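Gene product PA4716 (Pseudomonas aeruginosa, PDB 1U0K) is a PhzF-family protein of unestablished function that probably acts as an isomerase, possibly an epimerase. Local coordinates at residues D57-I65 with E95-A103. Sequence-based numbering, arbitrary orientation.
Sequences DPRAFRARI and EQHWTLHLA
Phe61 lies between Thr99 and His101 of the neighbouring strand and bonds to both: its N donates to Thr99 O over 3.0 Å, and its O accepts from His101 N in the carbonyl plane. The same zigzag runs on both ways, with Thr99 N donating to Arg59 O and Ala63 N to His101 O, the parallel-sheet pattern in which every second residue of one segment (Arg59, Phe61, Ala63) bonds across. Arg59 O accepts a second hydrogen bond from a water, 3.1 Å away, that is also hydrogen-bonded to Thr99 OG1. Where the strands part, another water donates to Ala63 O and weakly accepts from Ala103 N. Strands 60-67 and 96-101, joined through helix 78-90, belong to the diaminopimelate-epimerase-like fold of the PhzF family, and Phe61 and Leu100 both pack on that helix (Leu86 and Leu79), with Phe61 CB 3.7 Å from Leu100 CD2. At the far end Ile65, which touches the predicted active-site Glu48, meets Leu102 CD2 through its CD1.

Ahead of the paired residues, an Asx turn binds Arg59 N to Asp57 OD1. The Arg59 side chain, extended from CG to NE (chi2 -168°), runs past His97 O to Gln96, whose OE1 receives NH1 at 3.0 Å and NH2 at 2.8 Å end-on, in the guanidinium plane. NH1 also donates to His97 O, 26° out of that plane, and lies over one face of the Trp98 indole toward its rim, at most a weak cation-pi attraction. The indole NE1 is bonded to Ser111 OG, and Gln96 NE2 to Asn94 O.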
loop_
_atom_site.group_PDB
_atom_site.type_symbol
_atom_site.label_atom_id
_atom_site.label_comp_id
_atom_site.label_asym_id
_atom_site.label_seq_id
_atom_site.Cartn_x
_atom_site.Cartn_y
_atom_site.Cartn_z
ATOM N N ASP A 57 30.641 6.868 -12.521
ATOM C CA ASP A 57 30.139 7.029 -13.883
ATOM C C ASP A 57 28.769 7.717 -13.774
ATOM O O ASP A 57 27.846 7.138 -13.210
ATOM C CB ASP A 57 30.027 5.642 -14.526
ATOM C CG ASP A 57 29.433 5.652 -15.933
ATOM O OD1 ASP A 57 28.919 6.685 -16.405
ATOM O OD2 ASP A 57 29.434 4.627 -16.641
ATOM N N PRO A 58 28.624 8.933 -14.301
ATOM C CA PRO A 58 27.364 9.681 -14.149
ATOM C C PRO A 58 26.170 9.074 -14.893
ATOM O O PRO A 58 25.042 9.509 -14.637
ATOM C CB PRO A 58 27.707 11.070 -14.705
ATOM C CG PRO A 58 28.827 10.832 -15.630
ATOM C CD PRO A 58 29.636 9.699 -15.052
ATOM N N ARG A 59 26.401 8.110 -15.780
ATOM C CA ARG A 59 25.322 7.440 -16.507
ATOM C C ARG A 59 25.072 6.015 -16.018
ATOM O O ARG A 59 24.277 5.294 -16.623
ATOM C CB ARG A 59 25.626 7.401 -18.006
ATOM C CG ARG A 59 25.741 8.760 -18.654
ATOM C CD ARG A 59 25.760 8.696 -20.165
ATOM N NE ARG A 59 25.571 10.002 -20.783
ATOM C CZ ARG A 59 24.417 10.661 -20.838
ATOM N NH1 ARG A 59 23.293 10.143 -20.327
ATOM N NH2 ARG A 59 24.387 11.855 -21.427
ATOM N N ALA A 60 25.741 5.604 -14.942
ATOM C CA ALA A 60 25.573 4.260 -14.391
ATOM C C ALA A 60 25.339 4.266 -12.881
ATOM O O ALA A 60 25.977 4.995 -12.140
ATOM C CB ALA A 60 26.778 3.372 -14.747
ATOM N N PHE A 61 24.364 3.476 -12.435
ATOM C CA PHE A 61 23.978 3.398 -11.034
ATOM C C PHE A 61 23.721 1.963 -10.672
ATOM O O PHE A 61 23.201 1.209 -11.485
ATOM C CB PHE A 61 22.690 4.207 -10.789
ATOM C CG PHE A 61 22.852 5.661 -11.043
ATOM C CD1 PHE A 61 22.884 6.145 -12.335
ATOM C CD2 PHE A 61 22.995 6.551 -9.996
ATOM C CE1 PHE A 61 23.078 7.490 -12.583
ATOM C CE2 PHE A 61 23.164 7.915 -10.248
ATOM C CZ PHE A 61 23.207 8.374 -11.532
ATOM N N ARG A 62 24.059 1.584 -9.453
ATOM C CA ARG A 62 23.530 0.346 -8.913
ATOM C C ARG A 62 22.117 0.618 -8.421
ATOM O O ARG A 62 21.797 1.729 -7.988
ATOM C CB ARG A 62 24.393 -0.184 -7.781
ATOM C CG ARG A 62 25.804 -0.563 -8.200
ATOM C CD ARG A 62 26.640 -1.097 -7.050
ATOM N NE ARG A 62 27.088 -0.025 -6.159
ATOM C CZ ARG A 62 27.141 -0.097 -4.828
ATOM N NH1 ARG A 62 26.768 -1.197 -4.173
ATOM N NH2 ARG A 62 27.577 0.952 -4.136
ATOM N N ALA A 63 21.286 -0.401 -8.493
ATOM C CA ALA A 63 19.893 -0.284 -8.075
ATOM C C ALA A 63 19.492 -1.435 -7.168
ATOM O O ALA A 63 19.996 -2.553 -7.286
ATOM C CB ALA A 63 19.019 -0.232 -9.261
ATOM N N ARG A 64 18.574 -1.142 -6.257
ATOM C CA ARG A 64 17.981 -2.143 -5.392
ATOM C C ARG A 64 16.471 -1.914 -5.462
ATOM O O ARG A 64 16.010 -0.783 -5.287
ATOM C CB ARG A 64 18.460 -1.988 -3.946
ATOM C CG ARG A 64 19.975 -1.991 -3.718
ATOM C CD ARG A 64 20.606 -3.350 -3.740
ATOM N NE ARG A 64 20.144 -4.253 -2.687
ATOM C CZ ARG A 64 20.590 -4.286 -1.440
ATOM N NH1 ARG A 64 21.500 -3.430 -0.998
ATOM N NH2 ARG A 64 20.097 -5.195 -0.614
ATOM N N ILE A 65 15.724 -2.974 -5.753
ATOM C CA ILE A 65 14.271 -2.907 -5.884
ATOM C C ILE A 65 13.622 -3.756 -4.815
ATOM O O ILE A 65 13.998 -4.906 -4.617
ATOM C CB ILE A 65 13.807 -3.398 -7.275
ATOM C CG1 ILE A 65 14.396 -2.543 -8.396
ATOM C CG2 ILE A 65 12.299 -3.396 -7.354
ATOM C CD1 ILE A 65 14.240 -3.156 -9.779
ATOM N N GLU A 95 18.036 12.504 -26.392
ATOM C CA GLU A 95 17.968 11.152 -25.854
ATOM C C GLU A 95 19.142 10.910 -24.908
ATOM O O GLU A 95 20.269 11.304 -25.191
ATOM C CB GLU A 95 17.995 10.117 -26.980
ATOM C CG GLU A 95 17.777 8.688 -26.512
ATOM C CD GLU A 95 17.732 7.692 -27.657
ATOM O OE1 GLU A 95 18.767 7.355 -28.234
ATOM O OE2 GLU A 95 16.542 7.220 -27.983
ATOM N N GLN A 96 18.861 10.268 -23.781
ATOM C CA GLN A 96 19.875 9.945 -22.786
ATOM C C GLN A 96 19.941 8.435 -22.639
ATOM O O GLN A 96 18.923 7.758 -22.777
ATOM C CB GLN A 96 19.516 10.577 -21.440
ATOM C CG GLN A 96 19.353 12.087 -21.481
ATOM C CD GLN A 96 20.645 12.815 -21.788
ATOM O OE1 GLN A 96 21.680 12.459 -21.195
ATOM N NE2 GLN A 96 20.634 13.745 -22.632
ATOM N N HIS A 97 21.140 7.927 -22.369
ATOM C CA HIS A 97 21.383 6.510 -22.145
ATOM C C HIS A 97 21.913 6.280 -20.734
ATOM O O HIS A 97 22.665 7.086 -20.202
ATOM C CB HIS A 97 22.377 5.971 -23.177
ATOM C CG HIS A 97 21.883 6.066 -24.583
ATOM N ND1 HIS A 97 21.947 7.231 -25.316
ATOM C CD2 HIS A 97 21.316 5.141 -25.391
ATOM C CE1 HIS A 97 21.437 7.019 -26.516
ATOM N NE2 HIS A 97 21.049 5.758 -26.588
ATOM N N TRP A 98 21.487 5.173 -20.135
ATOM C CA TRP A 98 21.762 4.842 -18.742
ATOM C C TRP A 98 22.070 3.364 -18.625
ATOM O O TRP A 98 21.601 2.564 -19.427
ATOM C CB TRP A 98 20.533 5.143 -17.868
ATOM C CG TRP A 98 19.948 6.465 -18.117
ATOM C CD1 TRP A 98 18.840 6.754 -18.857
ATOM C CD2 TRP A 98 20.443 7.714 -17.628
ATOM N NE1 TRP A 98 18.622 8.108 -18.861
ATOM C CE2 TRP A 98 19.587 8.721 -18.109
ATOM C CE3 TRP A 98 21.525 8.084 -16.824
ATOM C CZ2 TRP A 98 19.790 10.076 -17.829
ATOM C CZ3 TRP A 98 21.727 9.433 -16.555
ATOM C CH2 TRP A 98 20.863 10.404 -17.051
ATOM N N THR A 99 22.848 2.999 -17.617
ATOM C CA THR A 99 23.047 1.603 -17.258
ATOM C C THR A 99 22.712 1.438 -15.794
ATOM O O THR A 99 23.276 2.125 -14.943
ATOM C CB THR A 99 24.496 1.182 -17.508
ATOM O OG1 THR A 99 24.818 1.402 -18.890
ATOM C CG2 THR A 99 24.674 -0.319 -17.283
ATOM N N LEU A 100 21.788 0.538 -15.492
ATOM C CA LEU A 100 21.451 0.235 -14.110
ATOM C C LEU A 100 21.896 -1.178 -13.755
ATOM O O LEU A 100 21.576 -2.129 -14.453
ATOM C CB LEU A 100 19.949 0.434 -13.862
ATOM C CG LEU A 100 19.457 1.862 -14.083
ATOM C CD1 LEU A 100 17.950 1.933 -13.881
ATOM C CD2 LEU A 100 20.165 2.849 -13.168
ATOM N N HIS A 101 22.633 -1.301 -12.660
ATOM C CA HIS A 101 23.204 -2.577 -12.248
ATOM C C HIS A 101 22.398 -3.170 -11.111
ATOM O O HIS A 101 22.321 -2.596 -10.035
ATOM C CB HIS A 101 24.664 -2.390 -11.821
ATOM C CG HIS A 101 25.564 -2.029 -12.955
ATOM N ND1 HIS A 101 25.994 -2.953 -13.886
ATOM C CD2 HIS A 101 26.097 -0.843 -13.325
ATOM C CE1 HIS A 101 26.756 -2.346 -14.780
ATOM N NE2 HIS A 101 26.835 -1.065 -14.463
ATOM N N LEU A 102 21.775 -4.311 -11.378
ATOM C CA LEU A 102 21.182 -5.137 -10.336
ATOM C C LEU A 102 22.207 -6.222 -10.011
ATOM O O LEU A 102 23.139 -6.430 -10.777
ATOM C CB LEU A 102 19.858 -5.729 -10.819
ATOM C CG LEU A 102 18.744 -4.698 -11.067
ATOM C CD1 LEU A 102 17.663 -5.269 -11.970
ATOM C CD2 LEU A 102 18.142 -4.207 -9.748
ATOM N N ALA A 103 22.072 -6.877 -8.867
ATOM C CA ALA A 103 23.034 -7.909 -8.460
ATOM C C ALA A 103 23.283 -8.914 -9.583
ATOM O O ALA A 103 24.435 -9.211 -9.921
ATOM C CB ALA A 103 22.536 -8.630 -7.221
HETATM O O HOH W 1 25.617 3.960 -19.129
HETATM O O HOH W 2 19.796 -5.269 -7.060
#